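Local coordinates for Exo-arabinanase (Penicillium chrysogenum, PDB 3A72), which probably hydrolyses alpha-1,5-linked L-arabinan from a chain end, as an exo-acting glycoside hydrolase, and binds arabinobiose in its pocket, at residues F12-D17 and P21-P26; A103-P108 and S112-V117; F84-P89 and G159-Y164; I54-D59 and D124-D129; P208-T211 and Q217-Y220. All blocks are in the same frame, centred on the assembly; numbering follows the deposited sequence.

Contact 1 (F12-D17 and P21-P26)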
# COMPACT_ATOMS: atom_id res chain seq x y z
N PHE A 12 -9.48 15.34 2.35
CA PHE A 12 -10.37 15.59 1.23
C PHE A 12 -11.74 14.99 1.51
O PHE A 12 -11.84 13.79 1.85
CB PHE A 12 -9.81 14.95 -0.05
CG PHE A 12 -10.68 15.05 -1.28
CD1 PHE A 12 -11.03 16.27 -1.80
CD2 PHE A 12 -11.15 13.92 -1.90
CE1 PHE A 12 -11.77 16.38 -2.95
CE2 PHE A 12 -11.90 14.00 -3.05
CZ PHE A 12 -12.21 15.22 -3.58
N SER A 13 -12.78 15.79 1.37
CA SER A 13 -14.15 15.34 1.44
C SER A 13 -14.74 15.42 0.05
O SER A 13 -14.85 16.53 -0.50
CB SER A 13 -15.00 16.19 2.41
OG SER A 13 -16.28 15.58 2.70
N PRO A 14 -15.06 14.30 -0.57
CA PRO A 14 -15.41 14.31 -1.99
C PRO A 14 -16.80 14.92 -2.23
O PRO A 14 -17.71 14.80 -1.38
CB PRO A 14 -15.42 12.87 -2.37
CG PRO A 14 -15.78 12.12 -1.12
CD PRO A 14 -15.05 12.91 -0.04
N PRO A 15 -16.97 15.50 -3.42
CA PRO A 15 -18.31 15.98 -3.81
C PRO A 15 -19.28 14.84 -3.91
O PRO A 15 -18.93 13.69 -4.24
CB PRO A 15 -18.08 16.56 -5.19
CG PRO A 15 -16.65 16.71 -5.44
CD PRO A 15 -15.99 15.77 -4.46
N SER A 16 -20.57 15.12 -3.66
CA SER A 16 -21.56 14.08 -3.67
C SER A 16 -21.74 13.45 -5.04
O SER A 16 -22.20 12.33 -5.14
CB SER A 16 -22.91 14.63 -3.18
OG SER A 16 -23.39 15.59 -4.09
N ASP A 17 -21.40 14.22 -6.07
CA ASP A 17 -21.51 13.71 -7.43
C ASP A 17 -20.32 12.81 -7.87
O ASP A 17 -20.34 12.26 -8.97
CB ASP A 17 -21.67 14.77 -8.54
CG ASP A 17 -20.50 15.64 -8.91
OD1 ASP A 17 -19.56 15.64 -8.15
OD2 ASP A 17 -20.52 16.35 -9.92
N PRO A 21 -17.46 4.42 -4.47
CA PRO A 21 -17.18 4.88 -3.12
C PRO A 21 -16.62 6.28 -2.99
O PRO A 21 -16.41 6.74 -1.86
CB PRO A 21 -16.12 3.86 -2.66
CG PRO A 21 -15.34 3.56 -3.90
CD PRO A 21 -16.43 3.45 -4.95
N ARG A 22 -16.39 6.99 -4.08
CA ARG A 22 -15.94 8.38 -4.15
C ARG A 22 -14.43 8.53 -3.91
O ARG A 22 -13.72 9.12 -4.72
CB ARG A 22 -16.75 9.33 -3.30
CG ARG A 22 -18.25 9.31 -3.61
CD ARG A 22 -18.97 10.49 -3.00
NE ARG A 22 -20.37 10.56 -3.36
CZ ARG A 22 -21.36 10.00 -2.69
NH1 ARG A 22 -21.13 9.25 -1.59
NH2 ARG A 22 -22.60 10.19 -3.14
N THR A 23 -13.98 7.99 -2.77
CA THR A 23 -12.56 7.87 -2.47
C THR A 23 -12.34 6.46 -1.95
O THR A 23 -13.24 5.84 -1.39
CB THR A 23 -12.09 8.90 -1.42
OG1 THR A 23 -12.76 8.72 -0.16
CG2 THR A 23 -12.40 10.31 -1.85
N LEU A 24 -11.12 5.97 -2.10
CA LEU A 24 -10.73 4.67 -1.59
C LEU A 24 -9.22 4.53 -1.69
O LEU A 24 -8.62 5.21 -2.54
CB LEU A 24 -11.36 3.53 -2.45
CG LEU A 24 -11.47 2.16 -1.75
CD1 LEU A 24 -12.56 2.15 -0.69
CD2 LEU A 24 -11.72 1.07 -2.79
N TYR A 25 -8.60 3.67 -0.90
CA TYR A 25 -7.25 3.20 -1.13
C TYR A 25 -6.23 4.31 -0.85
O TYR A 25 -5.59 4.86 -1.76
CB TYR A 25 -7.08 2.61 -2.53
CG TYR A 25 -5.96 1.60 -2.65
CD1 TYR A 25 -6.27 0.24 -2.75
CD2 TYR A 25 -4.61 1.97 -2.63
CE1 TYR A 25 -5.26 -0.73 -2.85
CE2 TYR A 25 -3.60 1.00 -2.74
CZ TYR A 25 -3.94 -0.32 -2.85
OH TYR A 25 -2.97 -1.31 -2.98
N PRO A 26 -6.07 4.69 0.43
CA PRO A 26 -5.16 5.78 0.77
C PRO A 26 -3.73 5.34 0.63
O PRO A 26 -3.37 4.24 1.10
CB PRO A 26 -5.47 6.03 2.24
CG PRO A 26 -5.86 4.67 2.76
CD PRO A 26 -6.65 4.05 1.63

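Contact 2 (A103-P108 and S112-V117)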
# COMPACT_ATOMS: atom_id res chain seq x y z
N ALA A 103 3.31 4.61 -8.68
CA ALA A 103 2.81 3.48 -9.44
C ALA A 103 1.31 3.42 -9.24
O ALA A 103 0.79 3.76 -8.18
CB ALA A 103 3.45 2.19 -9.02
N GLY A 104 0.56 2.93 -10.23
CA GLY A 104 -0.85 2.76 -10.07
C GLY A 104 -1.45 2.16 -11.31
O GLY A 104 -0.73 2.02 -12.33
N SER A 105 -2.73 1.80 -11.28
CA SER A 105 -3.31 1.04 -12.36
C SER A 105 -4.19 1.89 -13.26
O SER A 105 -5.19 2.48 -12.83
CB SER A 105 -4.07 -0.15 -11.79
OG SER A 105 -4.41 -1.03 -12.85
N SER A 106 -3.82 1.90 -14.54
CA SER A 106 -4.56 2.50 -15.64
C SER A 106 -5.57 1.50 -16.14
O SER A 106 -5.21 0.38 -16.53
CB SER A 106 -3.55 2.83 -16.75
OG SER A 106 -4.21 3.15 -17.97
N ILE A 107 -6.85 1.90 -16.10
CA ILE A 107 -7.98 0.99 -16.27
C ILE A 107 -9.05 1.78 -17.02
O ILE A 107 -9.43 2.86 -16.53
CB ILE A 107 -8.54 0.50 -14.93
CG1 ILE A 107 -7.48 -0.26 -14.12
CG2 ILE A 107 -9.81 -0.35 -15.12
CD1 ILE A 107 -7.90 -0.53 -12.71
N PRO A 108 -9.60 1.30 -18.13
CA PRO A 108 -10.71 2.01 -18.77
C PRO A 108 -11.95 1.97 -17.88
O PRO A 108 -12.09 1.13 -17.01
CB PRO A 108 -10.96 1.20 -20.04
CG PRO A 108 -9.75 0.38 -20.28
CD PRO A 108 -9.28 0.08 -18.87
N SER A 112 -12.12 -3.19 -18.38
CA SER A 112 -11.74 -4.31 -19.24
C SER A 112 -10.29 -4.73 -19.13
O SER A 112 -9.97 -5.83 -19.60
CB SER A 112 -12.05 -3.96 -20.70
OG SER A 112 -11.36 -2.79 -21.12
N SER A 113 -9.43 -3.94 -18.55
CA SER A 113 -8.00 -4.25 -18.47
C SER A 113 -7.39 -3.54 -17.29
O SER A 113 -7.96 -2.61 -16.76
CB SER A 113 -7.29 -3.87 -19.77
OG SER A 113 -7.44 -2.49 -20.06
N THR A 114 -6.19 -3.99 -16.94
CA THR A 114 -5.37 -3.41 -15.87
C THR A 114 -3.96 -3.18 -16.38
O THR A 114 -3.44 -3.96 -17.17
CB THR A 114 -5.38 -4.35 -14.63
OG1 THR A 114 -5.16 -5.71 -15.06
CG2 THR A 114 -6.67 -4.27 -13.88
N ASP A 115 -3.31 -2.11 -15.93
CA ASP A 115 -1.98 -1.77 -16.39
C ASP A 115 -1.31 -0.95 -15.30
O ASP A 115 -1.62 0.24 -15.13
CB ASP A 115 -2.05 -1.01 -17.70
CG ASP A 115 -0.77 -0.65 -18.32
OD1 ASP A 115 0.32 -0.99 -17.86
OD2 ASP A 115 -0.82 0.03 -19.41
N ILE A 116 -0.41 -1.58 -14.56
CA ILE A 116 0.35 -0.89 -13.52
C ILE A 116 1.45 -0.12 -14.21
O ILE A 116 2.36 -0.72 -14.83
CB ILE A 116 0.91 -1.86 -12.47
CG1 ILE A 116 -0.21 -2.59 -11.76
CG2 ILE A 116 1.80 -1.10 -11.51
CD1 ILE A 116 0.27 -3.75 -10.90
N VAL A 117 1.34 1.20 -14.13
CA VAL A 117 2.25 2.16 -14.77
C VAL A 117 3.02 2.92 -13.69
O VAL A 117 2.60 3.03 -12.54
CB VAL A 117 1.49 3.09 -15.69
CG1 VAL A 117 0.91 2.32 -16.88
CG2 VAL A 117 0.43 3.92 -14.98
O HOH W 1 -5.39 -1.19 -18.87

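Contact 3 (F84-P89 and G159-Y164)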
# COMPACT_ATOMS: atom_id res chain seq x y z
N PHE A 84 0.39 4.19 -5.47
CA PHE A 84 1.46 3.99 -4.48
C PHE A 84 2.50 5.06 -4.71
O PHE A 84 3.04 5.16 -5.82
CB PHE A 84 2.12 2.59 -4.59
CG PHE A 84 3.01 2.34 -3.41
CD1 PHE A 84 2.47 1.95 -2.22
CD2 PHE A 84 4.37 2.56 -3.44
CE1 PHE A 84 3.19 1.78 -1.08
CE2 PHE A 84 5.14 2.39 -2.31
CZ PHE A 84 4.57 2.00 -1.13
N LEU A 85 2.83 5.86 -3.69
CA LEU A 85 3.86 6.87 -3.72
C LEU A 85 5.16 6.35 -3.14
O LEU A 85 5.13 5.69 -2.09
CB LEU A 85 3.43 8.12 -2.98
CG LEU A 85 2.38 8.97 -3.68
CD1 LEU A 85 1.78 9.94 -2.67
CD2 LEU A 85 3.01 9.74 -4.84
N TYR A 86 6.30 6.70 -3.76
CA TYR A 86 7.58 6.24 -3.22
C TYR A 86 8.71 7.23 -3.57
O TYR A 86 9.01 7.43 -4.75
CB TYR A 86 7.96 4.89 -3.80
CG TYR A 86 9.13 4.23 -3.14
CD1 TYR A 86 9.19 4.05 -1.76
CD2 TYR A 86 10.22 3.77 -3.87
CE1 TYR A 86 10.26 3.45 -1.14
CE2 TYR A 86 11.31 3.13 -3.26
CZ TYR A 86 11.31 2.98 -1.92
OH TYR A 86 12.40 2.33 -1.33
N SER A 87 9.29 7.82 -2.56
CA SER A 87 10.47 8.69 -2.71
C SER A 87 11.69 7.79 -2.74
O SER A 87 11.96 7.07 -1.77
CB SER A 87 10.52 9.69 -1.56
OG SER A 87 11.66 10.52 -1.65
N LEU A 88 12.44 7.76 -3.86
CA LEU A 88 13.59 6.88 -3.94
C LEU A 88 14.59 7.21 -2.85
O LEU A 88 15.07 8.33 -2.77
CB LEU A 88 14.33 7.02 -5.29
CG LEU A 88 13.66 6.33 -6.50
CD1 LEU A 88 14.58 6.51 -7.67
CD2 LEU A 88 13.42 4.85 -6.23
N PRO A 89 14.99 6.20 -2.03
CA PRO A 89 16.00 6.45 -1.04
C PRO A 89 17.41 6.38 -1.50
O PRO A 89 18.35 6.68 -0.74
CB PRO A 89 15.73 5.33 0.02
CG PRO A 89 14.94 4.32 -0.64
CD PRO A 89 14.33 4.90 -1.86
N GLY A 159 20.42 -0.50 -5.44
CA GLY A 159 20.40 0.12 -6.72
C GLY A 159 19.30 -0.36 -7.64
O GLY A 159 19.30 -0.00 -8.83
N LYS A 160 18.37 -1.14 -7.12
CA LYS A 160 17.26 -1.68 -7.88
C LYS A 160 15.94 -1.25 -7.25
O LYS A 160 15.88 -0.99 -6.04
CB LYS A 160 17.30 -3.22 -7.87
CG LYS A 160 18.58 -3.79 -8.48
CD LYS A 160 18.68 -5.32 -8.28
CE LYS A 160 19.10 -5.70 -6.85
NZ LYS A 160 19.12 -7.23 -6.77
N LEU A 161 14.92 -1.21 -8.08
CA LEU A 161 13.57 -1.01 -7.59
C LEU A 161 12.76 -2.31 -7.81
O LEU A 161 12.78 -2.84 -8.93
CB LEU A 161 12.87 0.15 -8.27
CG LEU A 161 11.50 0.52 -7.75
CD1 LEU A 161 11.61 1.11 -6.36
CD2 LEU A 161 10.78 1.49 -8.66
N ILE A 162 12.12 -2.74 -6.74
CA ILE A 162 11.25 -3.88 -6.76
C ILE A 162 9.81 -3.39 -6.72
O ILE A 162 9.46 -2.53 -5.89
CB ILE A 162 11.51 -4.82 -5.56
CG1 ILE A 162 12.99 -5.23 -5.47
CG2 ILE A 162 10.63 -6.03 -5.59
CD1 ILE A 162 13.36 -5.79 -4.08
N CYS A 163 8.96 -3.95 -7.59
CA CYS A 163 7.52 -3.73 -7.51
C CYS A 163 6.85 -5.08 -7.20
O CYS A 163 6.89 -5.99 -8.01
CB CYS A 163 6.95 -3.18 -8.81
SG CYS A 163 5.18 -2.81 -8.67
N TYR A 164 6.32 -5.16 -5.99
CA TYR A 164 5.47 -6.30 -5.57
C TYR A 164 4.05 -6.00 -5.97
O TYR A 164 3.60 -4.86 -5.84
CB TYR A 164 5.54 -6.48 -4.07
CG TYR A 164 6.91 -6.65 -3.45
CD1 TYR A 164 7.52 -7.89 -3.32
CD2 TYR A 164 7.60 -5.52 -2.95
CE1 TYR A 164 8.77 -8.01 -2.74
CE2 TYR A 164 8.82 -5.64 -2.36
CZ TYR A 164 9.43 -6.89 -2.25
OH TYR A 164 10.65 -6.96 -1.63

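Contact 4 (I54-D59 and D124-D129)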
# COMPACT_ATOMS: atom_id res chain seq x y z
N ILE A 54 -2.72 14.69 -5.78
CA ILE A 54 -1.58 14.73 -4.85
C ILE A 54 -1.81 15.89 -3.92
O ILE A 54 -1.79 17.05 -4.36
CB ILE A 54 -0.26 14.85 -5.60
CG1 ILE A 54 -0.05 13.78 -6.65
CG2 ILE A 54 0.90 14.89 -4.62
CD1 ILE A 54 0.06 12.38 -6.13
N TYR A 55 -2.04 15.60 -2.64
CA TYR A 55 -2.26 16.61 -1.61
C TYR A 55 -1.05 16.63 -0.70
O TYR A 55 -0.50 15.60 -0.34
CB TYR A 55 -3.52 16.33 -0.80
CG TYR A 55 -4.82 16.82 -1.43
CD1 TYR A 55 -5.17 16.49 -2.73
CD2 TYR A 55 -5.72 17.55 -0.69
CE1 TYR A 55 -6.34 16.91 -3.26
CE2 TYR A 55 -6.92 17.98 -1.23
CZ TYR A 55 -7.24 17.67 -2.52
OH TYR A 55 -8.42 18.12 -3.03
N ARG A 56 -0.64 17.83 -0.28
CA ARG A 56 0.54 18.02 0.57
C ARG A 56 0.17 18.67 1.89
O ARG A 56 -0.70 19.54 1.94
CB ARG A 56 1.53 18.95 -0.13
CG ARG A 56 2.79 19.23 0.67
CD ARG A 56 3.87 19.84 -0.18
NE ARG A 56 3.52 21.18 -0.65
CZ ARG A 56 4.11 21.82 -1.63
NH1 ARG A 56 5.06 21.23 -2.32
NH2 ARG A 56 3.69 23.09 -1.89
N SER A 57 0.87 18.27 2.94
CA SER A 57 0.87 18.96 4.22
C SER A 57 2.27 19.35 4.58
O SER A 57 3.18 18.49 4.57
CB SER A 57 0.26 18.09 5.33
OG SER A 57 0.38 18.78 6.58
N LYS A 58 2.47 20.61 4.93
CA LYS A 58 3.75 21.17 5.39
C LYS A 58 3.75 21.49 6.87
O LYS A 58 4.69 22.08 7.38
CB LYS A 58 4.15 22.41 4.56
CG LYS A 58 4.45 22.05 3.12
CD LYS A 58 4.85 23.23 2.28
CE LYS A 58 6.11 23.82 2.77
NZ LYS A 58 7.31 23.02 2.83
N ASP A 59 2.71 21.06 7.61
CA ASP A 59 2.57 21.33 9.05
C ASP A 59 2.25 20.03 9.78
O ASP A 59 1.54 19.98 10.78
CB ASP A 59 1.54 22.42 9.34
CG ASP A 59 0.19 22.20 8.74
OD1 ASP A 59 -0.04 21.04 8.23
OD2 ASP A 59 -0.66 23.12 8.77
N ASP A 124 9.47 17.11 -6.39
CA ASP A 124 8.76 16.89 -5.12
C ASP A 124 7.26 16.84 -5.32
O ASP A 124 6.48 17.12 -4.41
CB ASP A 124 9.18 17.88 -4.02
CG ASP A 124 10.65 17.78 -3.62
OD1 ASP A 124 11.21 16.72 -3.78
OD2 ASP A 124 11.24 18.75 -3.08
N GLY A 125 6.82 16.36 -6.49
CA GLY A 125 5.40 16.16 -6.72
C GLY A 125 4.66 17.29 -7.40
O GLY A 125 3.41 17.26 -7.41
N MET A 126 5.37 18.28 -7.94
CA MET A 126 4.68 19.33 -8.67
C MET A 126 4.32 18.94 -10.12
O MET A 126 3.24 19.30 -10.60
CB MET A 126 5.49 20.62 -8.65
CG MET A 126 5.76 21.14 -7.23
SD MET A 126 4.29 21.54 -6.29
CE MET A 126 3.52 22.73 -7.32
N THR A 127 5.24 18.24 -10.77
CA THR A 127 5.04 17.80 -12.13
C THR A 127 5.45 16.35 -12.28
O THR A 127 6.27 15.84 -11.51
CB THR A 127 5.77 18.66 -13.18
OG1 THR A 127 7.18 18.53 -12.96
CG2 THR A 127 5.34 20.11 -13.08
N TRP A 128 4.89 15.69 -13.29
CA TRP A 128 5.00 14.23 -13.45
C TRP A 128 5.25 13.90 -14.91
O TRP A 128 4.71 14.55 -15.83
CB TRP A 128 3.69 13.52 -13.04
CG TRP A 128 3.34 13.79 -11.62
CD1 TRP A 128 2.57 14.79 -11.11
CD2 TRP A 128 3.78 13.04 -10.51
NE1 TRP A 128 2.54 14.63 -9.76
CE2 TRP A 128 3.25 13.58 -9.33
CE3 TRP A 128 4.58 11.87 -10.37
CZ2 TRP A 128 3.51 13.05 -8.09
CZ3 TRP A 128 4.82 11.34 -9.13
CH2 TRP A 128 4.28 11.92 -7.98
N ASP A 129 5.99 12.82 -15.11
CA ASP A 129 6.20 12.26 -16.43
C ASP A 129 6.07 10.73 -16.37
O ASP A 129 6.52 10.08 -15.43
CB ASP A 129 7.59 12.56 -16.98
CG ASP A 129 7.64 14.01 -17.41
OD1 ASP A 129 7.12 14.35 -18.51
OD2 ASP A 129 8.19 14.80 -16.61
O HOH W 2 6.14 18.60 -2.14

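Contact 5 (P208-T211 and Q217-Y220)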
# COMPACT_ATOMS: atom_id res chain seq x y z
N PRO A 208 0.24 -7.17 -1.05
CA PRO A 208 1.54 -7.23 -0.36
C PRO A 208 2.01 -5.88 0.10
O PRO A 208 2.03 -4.91 -0.69
CB PRO A 208 2.47 -7.81 -1.45
CG PRO A 208 1.86 -7.30 -2.76
CD PRO A 208 0.36 -7.32 -2.52
N VAL A 209 2.49 -5.82 1.35
CA VAL A 209 3.09 -4.62 1.89
C VAL A 209 4.36 -5.06 2.64
O VAL A 209 4.32 -6.07 3.35
CB VAL A 209 2.12 -3.83 2.78
CG1 VAL A 209 2.81 -2.68 3.50
CG2 VAL A 209 0.93 -3.33 1.98
N VAL A 210 5.46 -4.32 2.50
CA VAL A 210 6.75 -4.75 3.07
C VAL A 210 7.30 -3.64 3.94
O VAL A 210 7.21 -2.45 3.59
CB VAL A 210 7.74 -5.11 1.96
CG1 VAL A 210 9.06 -5.60 2.53
CG2 VAL A 210 7.17 -6.16 1.04
N THR A 211 7.93 -4.01 5.03
CA THR A 211 8.74 -3.07 5.82
C THR A 211 10.04 -3.75 6.22
O THR A 211 10.05 -4.91 6.65
CB THR A 211 7.95 -2.50 7.01
OG1 THR A 211 8.70 -1.41 7.60
CG2 THR A 211 7.67 -3.46 8.12
N GLN A 217 16.13 -8.27 8.29
CA GLN A 217 14.98 -9.00 7.75
C GLN A 217 13.95 -8.05 7.16
O GLN A 217 13.83 -6.92 7.62
CB GLN A 217 14.31 -9.79 8.88
CG GLN A 217 15.14 -10.92 9.44
CD GLN A 217 14.34 -11.71 10.46
OE1 GLN A 217 14.06 -11.20 11.54
NE2 GLN A 217 13.93 -12.91 10.08
N TYR A 218 13.24 -8.52 6.17
CA TYR A 218 12.09 -7.84 5.60
C TYR A 218 10.85 -8.57 6.07
O TYR A 218 10.77 -9.81 6.02
CB TYR A 218 12.14 -7.81 4.07
CG TYR A 218 13.28 -6.99 3.53
CD1 TYR A 218 13.07 -5.69 3.07
CD2 TYR A 218 14.58 -7.50 3.48
CE1 TYR A 218 14.12 -4.94 2.55
CE2 TYR A 218 15.62 -6.74 2.97
CZ TYR A 218 15.41 -5.47 2.52
OH TYR A 218 16.45 -4.73 2.02
N PHE A 219 9.87 -7.77 6.52
CA PHE A 219 8.55 -8.21 6.96
C PHE A 219 7.56 -7.98 5.82
O PHE A 219 7.28 -6.84 5.48
CB PHE A 219 8.17 -7.44 8.22
CG PHE A 219 6.85 -7.74 8.83
CD1 PHE A 219 6.76 -8.75 9.80
CD2 PHE A 219 5.69 -7.08 8.49
CE1 PHE A 219 5.54 -9.05 10.36
CE2 PHE A 219 4.47 -7.37 9.07
CZ PHE A 219 4.40 -8.36 10.02
N TYR A 220 7.13 -9.07 5.22
CA TYR A 220 6.23 -9.09 4.06
C TYR A 220 4.87 -9.51 4.55
O TYR A 220 4.73 -10.69 4.95
CB TYR A 220 6.84 -10.03 3.02
CG TYR A 220 6.06 -10.30 1.76
CD1 TYR A 220 6.46 -9.74 0.54
CD2 TYR A 220 4.96 -11.12 1.73
CE1 TYR A 220 5.75 -9.99 -0.63
CE2 TYR A 220 4.26 -11.38 0.59
CZ TYR A 220 4.65 -10.83 -0.59
OH TYR A 220 3.92 -11.15 -1.71

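Contact 1 (F12-D17 and P21-P26)
Two flat groups meet their partners edge-on across the contact: the Phe12 ring, with the Thr23 methyl at its rim, and the Arg22 guanidinium, with Ser16 O at its edge. One face of the Phe12 ring carries its own chain, with Pro14 N above the rim. At the ring edge, near its plane, CD2 lies 3.8 Å from Thr23 CG2. That methyl also touches Pro14 CG, while Thr23 OG1 turns elsewhere and hydrogen-bonds Ala334 O. The Pro14 ring lies at about a right angle to the Arg22 chain, with CG 3.7 Å from Arg22 CB. Beyond CG the arginine runs extended (chi2 -166°, chi3 175°), bringing CD within 3.4 Å of Pro15 O and carrying the guanidinium on to the next carbonyl. It grips that single oxygen side-on with two nitrogens: NH2 reaches Ser16 O at 3.0 Å in the carbonyl plane, on a lone pair, and NE reaches Ser16 O at 3.1 Å from well above that plane. Trp40 meets the Phe12 ring, and Tyr25, farther along strand 23-30, touches the bound arabinofuranose. The proline-rich loop is thus held at the protein surface by a cation bonded to a neutral carbonyl; the positive charge would be expected to polarise that C=O, while apolar contacts fix the loop's other end.

Contact 2 (A103-P108 and S112-V117)
Ser105 and Asp115 meet because the serine chi1 of -169° swings OG away from its own backbone N and toward the opposite strand, where Asp115 N donates a weak hydrogen bond of 3.4 Å to Ser105 OG. In Ser113, chi1 of 59° tucks OG between backbone N and carbonyl carbon, at the rim of the Pro108 ring, 3.4 Å from Pro108 CD. The same OG is bridged by a water to Ser106 O, to which the water donates. Ile107 and Thr114 lie side by side and point the same way, Ile107 CG1 being 4.1 Å from Thr114 CG2.

Strands 100-106 and 114-121 form an antiparallel beta hairpin, their segments running at 154°. Gly104 and Val117 are a hydrogen-bonded pair: Gly104 N reaches Val117 O at 3.1 Å, and Val117 N meets Gly104 O at 2.9 Å, nearly straight on. Ser105 and Ile116, a non-hydrogen-bonded pair, follow, and then Ser106 N bonds Asp115 O at 2.8 Å. The ends of Ser106 and Asp115 turn to other parts of the chain: Ser106 OG bonds Asp72 and Asn75, and Asp115 OD2 bonds Asn75. Thr114 OG1 is held by Gly138 O and Val149 N.

Towards the turn the pairing gives way to packing. Ile107 CG2 presses to 3.3 Å from Ser113 O, a carbonyl oxygen buried here without a polar partner. Regular backbone bonds thus secure the part of these segments farther from the turn, whereas serine hydroxyls, one water and apolar contacts join the chains nearer to it.

Contact 3 (F84-P89 and G159-Y164)
Leu161 meets Tyr86 and Leu88 through a single methyl, CD1. It lies 3.7 Å from Tyr86 CE2 and only slightly farther from the neighbouring CD2, approaching that side of the ring obliquely. The two side chains slide past each other in opposite directions. Leu88 comes from another direction, at about a right angle to Leu161, its CD2 4.2 Å from the same methyl. A purely apolar junction results, small in area.

Torsions set the approach: Leu161 has CG opposite its backbone N (chi1 -174°), and Tyr86 matches it (chi1 -170°), so the two residues extend into the gap between their strands from both sides. In the next shell, the Tyr86 hydroxyl is fixed by a hydrogen bond with Ala156 N on strand 149-157, and its side chain also touches Leu154 of that strand and Glu29 of strand 23-30. Leu161 is backed by Thr183 and Leu186. Backbone bonds tie Tyr86 to Leu101 and Leu161 to Thr183, within separate sheets.

Strand 82-87 opens one four-stranded antiparallel sheet, and strand 160-167 is the second strand of the following one. Hydrophobic contact between the faces of successive sheets in this way is how neighbouring blades associate in a beta-propeller, here the six-bladed sialidase-type fold.

Contact 4 (I54-D59 and D124-D129)
Ile54 packs against the Trp128 indole at the close end of the contact, with Ile54 CG1 3.9 Å from Trp128 CZ2 and Ile54 CD1 4.0 Å from the same carbon. The isoleucine approaches the indole obliquely. The indole is fixed from its polar side, for NE1 hydrogen-bonds Ser68 OG, which also bonds Gly125 O. Leu100 and Leu102 touch the ring too.

At the other end the fit is looser. Arg56 leaves the strand with chi1 of 179° and bends at chi3 (67°), which brings NH1 no nearer than 4.1 Å to Met126 SD. The polar link is made by a water that, lying in the guanidinium plane, accepts from Arg56 NH1 at 2.8 Å and donates to Asp124 O at 2.7 Å. The Asp124 carboxylate stays apart, with OD2 6.7 Å from NH1.

Residues 121-128 read as an Asp-box, the Ser-x-Asp-x-Gly-x-Thr-Trp turn of sialidase-type propellers, and 57-64 match it in the neighbouring sheet. The strand that leads into one such turn, 52-57, thus meets the tryptophan that closes the next. The direct packing is apolar, between isoleucine and indole, while the arginine is linked by water to a backbone carbonyl rather than paired directly with the aspartate.

Contact 5 (P208-T211 and Q217-Y220)
Tyr220 and Val210 face each other in an antiparallel beta hairpin, strands 204-212 and 218-225, which begin one four-stranded sheet of the six-bladed propeller. The tyrosine projects to the same side of the sheet as Val210. Its chi1 of 176° puts CG opposite the backbone N and lays the ring back along the partner strand. From CB outward, CD1 is the first ring atom to touch the partner strand, 3.7 Å from Val210 CG2. Farther along the same side of the ring CE1 comes to 4.0 Å from Pro208 CB, CZ to 3.8 Å from that carbon, and the terminal OH to 3.7 Å from it. The ring therefore spans two alternate residues of the opposing strand, inclined to both.

Val210 divides its methyls between two aromatic neighbours: while CG2 goes to Tyr220, CG1 sits at the edge of the Tyr218 ring, 4.0 Å from CD1. Thr211 and Phe219 point to the other face of the sheet, where Thr211 CG2 is 4.0 Å from Phe219 CB and the phenyl tip leads away toward Tyr239. Beyond the hairpin, Phe153 and Leu155 of strand 149-157 press on Val210, and Ala270 and Trp272 of strand 269-273 lie against Thr211. The side chain of Pro208 is about 6 Å from a bound arabinofuranose. Thr211 and Phe219 form the hydrogen-bonded pair of the hairpin: Thr211 N donates to Phe219 O, and in return Phe219 N donates to Thr211 O, each at 2.9 Å.

In the fold
Six four-stranded sheets make up the propeller, and the contacts sample four of them plus the loop that leads from strand 6-10. Contact 1 comes first along the chain; contact 2 falls between the two segments of contacts 3 and 4, whose segments alternate; contact 5 is last. Contacts 1 and 4 share the sheet of strands 23-30 and 52-57, where Phe12 packs on Tyr55. Contacts 2 and 3 share the next sheet through strands 82-87 and 100-106. Contacts 3 and 5, with centres about 13 Å apart, meet through Tyr164, whereas the centres of contacts 1 and 5 lie about 29 Å apart, on opposite sides of the chain's centre. Hairpins build individual sheets, while contacts 3 and 4, which touch through Leu85, join successive sheets.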